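Local coordinates for ESAT-6-like protein MAB_3112 (Mycobacterium abscessus, PDB 4I0X) that is of unknown function but belongs to the WXG100 family of secreted ESAT-6-like proteins and pairs with its partner MAB_3113 in a heterodimeric complex, at residues A7-A12 / D65-L70; D29-F34 / A44-W49. The protein carries 4 engineered substitutions. All blocks are in the same frame, centred on the assembly; numbering follows the deposited sequence.

Interaction 1: residues A7-A12 / D65-L70; sequences ALSKFA and DIASTL
Helices 4-32 and 40-72 run antiparallel as a hairpin, and near its open end the short segments 7-12 and 65-70 come within 8.1 Å axis to axis, at 150° between their directions. Small residues permit this: Ser9 and Ala67 lie at the closest approach, their CA atoms 4.3 Å apart, and the methyl CB of Ala67 rests 3.6 Å from the backbone O of Ser9. Ser9 sets its OG anti to its own backbone N (chi1 179°), which carries the hydroxyl across to donate a hydrogen bond to Ala67 O, OG to O 2.7 Å. The hydroxyl approaches from above the carbonyl plane, at a C=O...OG angle of 128°. A turn farther along helix 4-32, Ala12 CB fits against Ala67 CB (3.9 Å) and Ile66 CG2; in the other direction Leu70 CB lies against Ser9 CB at 3.8 Å, and Leu70 CD1 meets Leu8 CB at 4.1 Å. Leu70 also packs on Trp50 and Leu8 on Leu37 of the MAB_3113 chain. By contrast, Lys10 and Ser68, on the outer sides, are exposed. A single short side-chain-to-backbone bond set among methyl and methylene groups thus ties one helix directly to the main chain of the other.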
ATOM      1  N   ALA A   7       5.099 -20.370   4.992  1.00 21.30           N
ATOM      2  CA  ALA A   7       5.824 -19.131   5.290  1.00 25.97           C
ATOM      3  C   ALA A   7       5.250 -17.928   4.531  1.00 21.85           C
ATOM      4  O   ALA A   7       5.133 -16.802   5.069  1.00 19.28           O
ATOM      5  CB  ALA A   7       7.319 -19.289   5.015  1.00 26.21           C
ATOM      6  N   LEU A   8       4.873 -18.147   3.284  1.00 17.56           N
ATOM      7  CA  LEU A   8       4.313 -17.054   2.502  1.00 20.08           C
ATOM      8  C   LEU A   8       2.920 -16.696   2.965  1.00 15.50           C
ATOM      9  O   LEU A   8       2.529 -15.545   2.886  1.00 14.70           O
ATOM     10  CB  LEU A   8       4.292 -17.408   1.012  1.00 17.64           C
ATOM     11  CG  LEU A   8       5.697 -17.473   0.416  1.00 28.08           C
ATOM     12  CD1 LEU A   8       5.663 -17.908  -1.038  1.00 26.90           C
ATOM     13  CD2 LEU A   8       6.375 -16.137   0.551  1.00 28.49           C
ATOM     14  N   SER A   9       2.156 -17.680   3.425  1.00 15.67           N
ATOM     15  CA  SER A   9       0.845 -17.378   3.958  1.00 15.04           C
ATOM     16  C   SER A   9       0.952 -16.486   5.185  1.00 15.39           C
ATOM     17  O   SER A   9       0.153 -15.567   5.367  1.00 16.28           O
ATOM     18  CB  SER A   9       0.076 -18.643   4.294  1.00 17.14           C
ATOM     19  OG  SER A   9      -1.191 -18.299   4.832  1.00 17.90           O
ATOM     20  N   LYS A  10       1.925 -16.770   6.033  1.00 15.72           N
ATOM     21  CA  LYS A  10       2.136 -16.000   7.258  1.00 16.67           C
ATOM     22  C   LYS A  10       2.663 -14.636   6.909  1.00 13.94           C
ATOM     23  O   LYS A  10       2.281 -13.623   7.518  1.00 17.46           O
ATOM     24  CB  LYS A  10       3.096 -16.709   8.213  1.00 15.78           C
ATOM     25  CG  LYS A  10       2.545 -18.009   8.751  1.00 21.87           C
ATOM     26  CD  LYS A  10       3.501 -18.674   9.734  1.00 32.21           C
ATOM     27  CE  LYS A  10       3.418 -17.981  11.077  1.00 43.62           C
ATOM     28  NZ  LYS A  10       4.209 -18.670  12.120  1.00 48.65           N
ATOM     29  N   PHE A  11       3.509 -14.588   5.893  1.00 14.19           N
ATOM     30  CA  PHE A  11       4.084 -13.307   5.475  1.00 13.91           C
ATOM     31  C   PHE A  11       2.995 -12.390   4.930  1.00 17.69           C
ATOM     32  O   PHE A  11       2.861 -11.240   5.353  1.00 13.61           O
ATOM     33  CB  PHE A  11       5.148 -13.546   4.427  1.00 19.65           C
ATOM     34  CG  PHE A  11       5.926 -12.313   4.052  1.00 22.34           C
ATOM     35  CD1 PHE A  11       5.355 -11.341   3.259  1.00 30.05           C
ATOM     36  CD2 PHE A  11       7.229 -12.141   4.474  1.00 29.86           C
ATOM     37  CE1 PHE A  11       6.076 -10.202   2.893  1.00 33.13           C
ATOM     38  CE2 PHE A  11       7.949 -10.996   4.115  1.00 31.78           C
ATOM     39  CZ  PHE A  11       7.359 -10.040   3.323  1.00 15.83           C
ATOM     40  N   ALA A  12       2.200 -12.896   3.998  1.00 16.11           N
ATOM     41  CA  ALA A  12       1.111 -12.107   3.426  1.00 17.12           C
ATOM     42  C   ALA A  12       0.109 -11.636   4.516  1.00 14.00           C
ATOM     43  O   ALA A  12      -0.346 -10.502   4.505  1.00 15.53           O
ATOM     44  CB  ALA A  12       0.398 -12.932   2.371  1.00 13.14           C
ATOM     45  N   ASP A  65      -6.615 -12.369   0.809  1.00 16.53           N
ATOM     46  CA  ASP A  65      -7.091 -13.447  -0.053  1.00 22.59           C
ATOM     47  C   ASP A  65      -6.012 -14.482  -0.287  1.00 21.74           C
ATOM     48  O   ASP A  65      -6.240 -15.641  -0.075  1.00 18.65           O
ATOM     49  CB  ASP A  65      -7.576 -12.913  -1.404  1.00 24.24           C
ATOM     50  CG  ASP A  65      -8.790 -12.022  -1.277  1.00 42.57           C
ATOM     51  OD1 ASP A  65      -9.463 -12.066  -0.220  1.00 47.70           O
ATOM     52  OD2 ASP A  65      -9.071 -11.275  -2.242  1.00 54.84           O
ATOM     53  N   ILE A  66      -4.834 -14.082  -0.741  1.00 20.14           N
ATOM     54  CA  ILE A  66      -3.840 -15.102  -1.049  1.00 17.32           C
ATOM     55  C   ILE A  66      -3.385 -15.769   0.248  1.00 16.49           C
ATOM     56  O   ILE A  66      -3.086 -16.943   0.259  1.00 17.17           O
ATOM     57  CB  ILE A  66      -2.620 -14.520  -1.841  1.00 20.99           C
ATOM     58  CG1 ILE A  66      -1.775 -15.611  -2.500  1.00 18.40           C
ATOM     59  CG2 ILE A  66      -1.727 -13.717  -0.937  1.00 25.11           C
ATOM     60  CD1 ILE A  66      -2.540 -16.627  -3.242  1.00 26.60           C
ATOM     61  N   ALA A  67      -3.304 -15.013   1.333  1.00 15.24           N
ATOM     62  CA  ALA A  67      -2.895 -15.609   2.618  1.00 17.22           C
ATOM     63  C   ALA A  67      -3.847 -16.730   2.988  1.00 15.87           C
ATOM     64  O   ALA A  67      -3.423 -17.801   3.370  1.00 16.81           O
ATOM     65  CB  ALA A  67      -2.841 -14.554   3.720  1.00 22.01           C
ATOM     66  N   SER A  68      -5.141 -16.478   2.877  1.00 17.49           N
ATOM     67  CA  SER A  68      -6.164 -17.467   3.239  1.00 18.09           C
ATOM     68  C   SER A  68      -6.139 -18.685   2.330  1.00 21.13           C
ATOM     69  O   SER A  68      -6.233 -19.815   2.797  1.00 20.16           O
ATOM     70  CB  SER A  68      -7.531 -16.814   3.181  1.00 23.05           C
ATOM     71  OG  SER A  68      -7.553 -15.735   4.094  1.00 37.20           O
ATOM     72  N   THR A  69      -6.049 -18.444   1.025  1.00 19.68           N
ATOM     73  CA  THR A  69      -6.001 -19.536   0.057  1.00 21.27           C
ATOM     74  C   THR A  69      -4.786 -20.411   0.308  1.00 20.80           C
ATOM     75  O   THR A  69      -4.892 -21.629   0.328  1.00 24.77           O
ATOM     76  CB  THR A  69      -6.035 -18.991  -1.384  1.00 24.41           C
ATOM     77  OG1 THR A  69      -7.214 -18.208  -1.540  1.00 27.09           O
ATOM     78  CG2 THR A  69      -6.083 -20.101  -2.395  1.00 31.63           C
ATOM     79  N   LEU A  70      -3.627 -19.811   0.521  1.00 22.45           N
ATOM     80  CA  LEU A  70      -2.429 -20.595   0.830  1.00 19.25           C
ATOM     81  C   LEU A  70      -2.527 -21.317   2.176  1.00 24.80           C
ATOM     82  O   LEU A  70      -1.975 -22.384   2.343  1.00 25.58           O
ATOM     83  CB  LEU A  70      -1.206 -19.677   0.870  1.00 18.15           C
ATOM     84  CG  LEU A  70      -0.679 -19.111  -0.445  1.00 18.67           C
ATOM     85  CD1 LEU A  70       0.453 -18.186  -0.100  1.00 27.48           C
ATOM     86  CD2 LEU A  70      -0.213 -20.243  -1.372  1.00 20.37           C
TER

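Interaction 2: residues D29-F34 / A44-W49; sequences DVQSLF and AYRSGW
The helix-turn-helix hairpin of the WXG100 fold closes here: segment 29-34 leads out of helix 4-32 into the turn, and segment 44-49 lies on helix 40-72 coming back. Trp37, in the turn that bears the family's WXG motif, meets the Tyr45 ring edge-to-face. Val30 CG2 sits over one face of the Trp49 indole, 4.1 Å from the centroid of the five-membered ring and 18° off the normal, a CH-pi contact, while Val30 CG1 touches Trp49 CG (3.8 Å) and also meets the edge of the Tyr45 ring at CE1 (4.0 Å). Leu33 CD1 reaches the same Tyr45 CE1 at 3.9 Å. Tyr45 and Trp49 both hold CG anti to the backbone N, which brings both rings against Val30; their polar ends bond outside both segments, Tyr45 OH to Thr20 of the MAB_3113 chain and Trp49 NE1 to Asp27. On the more exposed flank lie Arg46 and Gln31, whose NE2 sits 3.8 Å from Trp49 CD1 and whose OE1 lies in the plane of the Phe34 ring at its edge. The Arg46 chain runs extended through chi2 and then bends at chi3, laying the guanidinium flat on one face of Phe34 with the planes 25° apart. This cation-pi stack is off-centre, CZ lying 4.1 Å from the ring centroid and 33° off the normal. Arg46 NH2 comes closest, 3.4 Å from both CG and CD2 of Phe34.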
ATOM      1  N   ASP A  29      -4.235  10.931  10.483  1.00 11.62           N
ATOM      2  CA  ASP A  29      -3.267  12.028  10.381  1.00 11.64           C
ATOM      3  C   ASP A  29      -3.646  12.986   9.262  1.00 10.88           C
ATOM      4  O   ASP A  29      -3.635  14.218   9.432  1.00 14.93           O
ATOM      5  CB  ASP A  29      -1.881  11.498  10.066  1.00 11.44           C
ATOM      6  CG  ASP A  29      -1.238  10.758  11.217  1.00 23.43           C
ATOM      7  OD1 ASP A  29      -1.700  10.855  12.374  1.00 23.79           O
ATOM      8  OD2 ASP A  29      -0.224  10.088  10.950  1.00 26.29           O
ATOM      9  N   VAL A  30      -3.960  12.424   8.102  1.00 11.95           N
ATOM     10  CA  VAL A  30      -4.309  13.224   6.945  1.00  9.73           C
ATOM     11  C   VAL A  30      -5.525  14.047   7.213  1.00 12.25           C
ATOM     12  O   VAL A  30      -5.509  15.243   6.957  1.00 14.04           O
ATOM     13  CB  VAL A  30      -4.534  12.394   5.684  1.00 13.38           C
ATOM     14  CG1 VAL A  30      -5.134  13.287   4.590  1.00 20.55           C
ATOM     15  CG2 VAL A  30      -3.219  11.773   5.220  1.00 14.39           C
ATOM     16  N   GLN A  31      -6.598  13.418   7.690  1.00 12.32           N
ATOM     17  CA  GLN A  31      -7.808  14.167   8.010  1.00 16.66           C
ATOM     18  C   GLN A  31      -7.533  15.295   9.012  1.00 20.09           C
ATOM     19  O   GLN A  31      -8.169  16.333   8.936  1.00 13.28           O
ATOM     20  CB  GLN A  31      -8.912  13.264   8.577  1.00 21.65           C
ATOM     21  CG  GLN A  31      -9.372  12.172   7.615  1.00 29.01           C
ATOM     22  CD  GLN A  31      -9.575  12.673   6.184  1.00 33.46           C
ATOM     23  OE1 GLN A  31     -10.147  13.749   5.946  1.00 35.41           O
ATOM     24  NE2 GLN A  31      -9.110  11.882   5.222  1.00 29.13           N
ATOM     25  N   SER A  32      -6.601  15.111   9.948  1.00 12.92           N
ATOM     26  CA  SER A  32      -6.381  16.170  10.947  1.00 14.18           C
ATOM     27  C   SER A  32      -5.810  17.432  10.284  1.00 13.69           C
ATOM     28  O   SER A  32      -5.898  18.527  10.862  1.00 14.76           O
ATOM     29  CB  SER A  32      -5.447  15.706  12.075  1.00 15.02           C
ATOM     30  OG  SER A  32      -4.096  15.675  11.620  1.00 16.08           O
ATOM     31  N   LEU A  33      -5.202  17.295   9.104  1.00 12.34           N
ATOM     32  CA  LEU A  33      -4.604  18.489   8.472  1.00 15.84           C
ATOM     33  C   LEU A  33      -5.644  19.495   7.979  1.00 15.21           C
ATOM     34  O   LEU A  33      -5.347  20.679   7.849  1.00 17.52           O
ATOM     35  CB  LEU A  33      -3.729  18.107   7.296  1.00 11.08           C
ATOM     36  CG  LEU A  33      -2.516  17.256   7.615  1.00 13.91           C
ATOM     37  CD1 LEU A  33      -1.954  16.853   6.272  1.00 13.20           C
ATOM     38  CD2 LEU A  33      -1.490  18.013   8.489  1.00 15.42           C
ATOM     39  N   PHE A  34      -6.861  19.027   7.712  1.00 14.42           N
ATOM     40  CA  PHE A  34      -7.837  19.833   6.989  1.00 13.75           C
ATOM     41  C   PHE A  34      -8.590  20.798   7.863  1.00 20.67           C
ATOM     42  O   PHE A  34      -9.241  21.713   7.360  1.00 24.11           O
ATOM     43  CB  PHE A  34      -8.786  18.934   6.190  1.00 15.15           C
ATOM     44  CG  PHE A  34      -8.077  18.112   5.174  1.00 17.61           C
ATOM     45  CD1 PHE A  34      -7.077  18.669   4.406  1.00 14.74           C
ATOM     46  CD2 PHE A  34      -8.364  16.769   5.011  1.00 16.36           C
ATOM     47  CE1 PHE A  34      -6.420  17.911   3.468  1.00 18.36           C
ATOM     48  CE2 PHE A  34      -7.672  16.006   4.083  1.00 11.27           C
ATOM     49  CZ  PHE A  34      -6.719  16.570   3.322  1.00 17.67           C
ATOM     50  N   ALA A  44      -6.326  19.063  -3.401  1.00 15.74           N
ATOM     51  CA  ALA A  44      -5.591  18.088  -4.213  1.00 13.88           C
ATOM     52  C   ALA A  44      -4.973  17.013  -3.308  1.00 12.27           C
ATOM     53  O   ALA A  44      -4.949  15.842  -3.654  1.00 12.61           O
ATOM     54  CB  ALA A  44      -4.511  18.787  -5.026  1.00 16.44           C
ATOM     55  N   TYR A  45      -4.486  17.412  -2.146  1.00 13.47           N
ATOM     56  CA  TYR A  45      -3.947  16.473  -1.173  1.00 10.43           C
ATOM     57  C   TYR A  45      -5.016  15.484  -0.702  1.00 11.16           C
ATOM     58  O   TYR A  45      -4.799  14.281  -0.647  1.00 12.83           O
ATOM     59  CB  TYR A  45      -3.402  17.249   0.019  1.00 10.03           C
ATOM     60  CG  TYR A  45      -2.452  16.460   0.907  1.00  9.56           C
ATOM     61  CD1 TYR A  45      -2.922  15.723   1.971  1.00 15.07           C
ATOM     62  CD2 TYR A  45      -1.091  16.526   0.718  1.00  9.95           C
ATOM     63  CE1 TYR A  45      -2.063  15.056   2.813  1.00 10.29           C
ATOM     64  CE2 TYR A  45      -0.231  15.843   1.526  1.00 11.66           C
ATOM     65  CZ  TYR A  45      -0.722  15.117   2.596  1.00 13.96           C
ATOM     66  OH  TYR A  45       0.163  14.455   3.438  1.00 12.77           O
ATOM     67  N   ARG A  46      -6.174  16.008  -0.332  1.00 15.07           N
ATOM     68  CA  ARG A  46      -7.297  15.157   0.008  1.00 16.64           C
ATOM     69  C   ARG A  46      -7.635  14.126  -1.077  1.00 18.17           C
ATOM     70  O   ARG A  46      -7.894  12.988  -0.759  1.00 19.95           O
ATOM     71  CB  ARG A  46      -8.530  15.990   0.344  1.00 17.28           C
ATOM     72  CG  ARG A  46      -9.719  15.127   0.733  1.00 16.98           C
ATOM     73  CD  ARG A  46     -10.980  15.942   0.856  1.00 21.61           C
ATOM     74  NE  ARG A  46     -10.860  17.069   1.768  1.00 25.94           N
ATOM     75  CZ  ARG A  46     -11.313  17.094   3.024  1.00 43.46           C
ATOM     76  NH1 ARG A  46     -11.911  16.029   3.562  1.00 43.95           N
ATOM     77  NH2 ARG A  46     -11.169  18.203   3.754  1.00 44.77           N
ATOM     78  N   SER A  47      -7.646  14.495  -2.359  1.00 18.08           N
ATOM     79  CA  SER A  47      -7.984  13.504  -3.350  1.00 16.45           C
ATOM     80  C   SER A  47      -6.786  12.553  -3.671  1.00 18.85           C
ATOM     81  O   SER A  47      -6.983  11.410  -3.994  1.00 13.22           O
ATOM     82  CB  SER A  47      -8.641  14.137  -4.584  1.00 26.93           C
ATOM     83  OG  SER A  47      -7.728  14.806  -5.401  1.00 38.54           O
ATOM     84  N   GLY A  48      -5.552  13.013  -3.481  1.00 11.97           N
ATOM     85  CA  GLY A  48      -4.407  12.143  -3.514  1.00 11.61           C
ATOM     86  C   GLY A  48      -4.463  11.051  -2.448  1.00 11.59           C
ATOM     87  O   GLY A  48      -4.184   9.887  -2.726  1.00 13.48           O
ATOM     88  N   TRP A  49      -4.806  11.446  -1.223  1.00  9.81           N
ATOM     89  CA  TRP A  49      -4.928  10.520  -0.109  1.00 12.57           C
ATOM     90  C   TRP A  49      -6.064   9.521  -0.324  1.00  9.66           C
ATOM     91  O   TRP A  49      -5.904   8.323  -0.061  1.00 15.12           O
ATOM     92  CB  TRP A  49      -5.061  11.241   1.247  1.00 12.75           C
ATOM     93  CG  TRP A  49      -5.430  10.244   2.273  1.00 11.86           C
ATOM     94  CD1 TRP A  49      -6.608  10.149   2.945  1.00 13.06           C
ATOM     95  CD2 TRP A  49      -4.636   9.133   2.690  1.00 11.74           C
ATOM     96  NE1 TRP A  49      -6.587   9.053   3.775  1.00 13.88           N
ATOM     97  CE2 TRP A  49      -5.394   8.403   3.622  1.00 13.86           C
ATOM     98  CE3 TRP A  49      -3.373   8.674   2.351  1.00 11.89           C
ATOM     99  CZ2 TRP A  49      -4.916   7.249   4.227  1.00 12.04           C
ATOM    100  CZ3 TRP A  49      -2.893   7.537   2.964  1.00 14.25           C
ATOM    101  CH2 TRP A  49      -3.663   6.840   3.894  1.00 17.91           C
TER

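Both contacts join the same two helices, 4-32 and 40-72, at opposite ends of the hairpin: interaction 2 beside the turn, interaction 1 near the open end. Their centres lie 32 Å apart and their nearest atoms about 18 Å, so they do not touch, and along the chain interaction 2 is nested inside the loop that interaction 1 closes. Their chemistry differs. Small residues bring the helices close at 7-12/65-70, whereas aromatic rings fill a wider gap at 29-34/44-49, where the nearest CA atoms, of Val30 and Trp49, are 7.6 Å apart. The MAB_3113 chain packs against both, so the heterodimer interface reaches both ends of the hairpin.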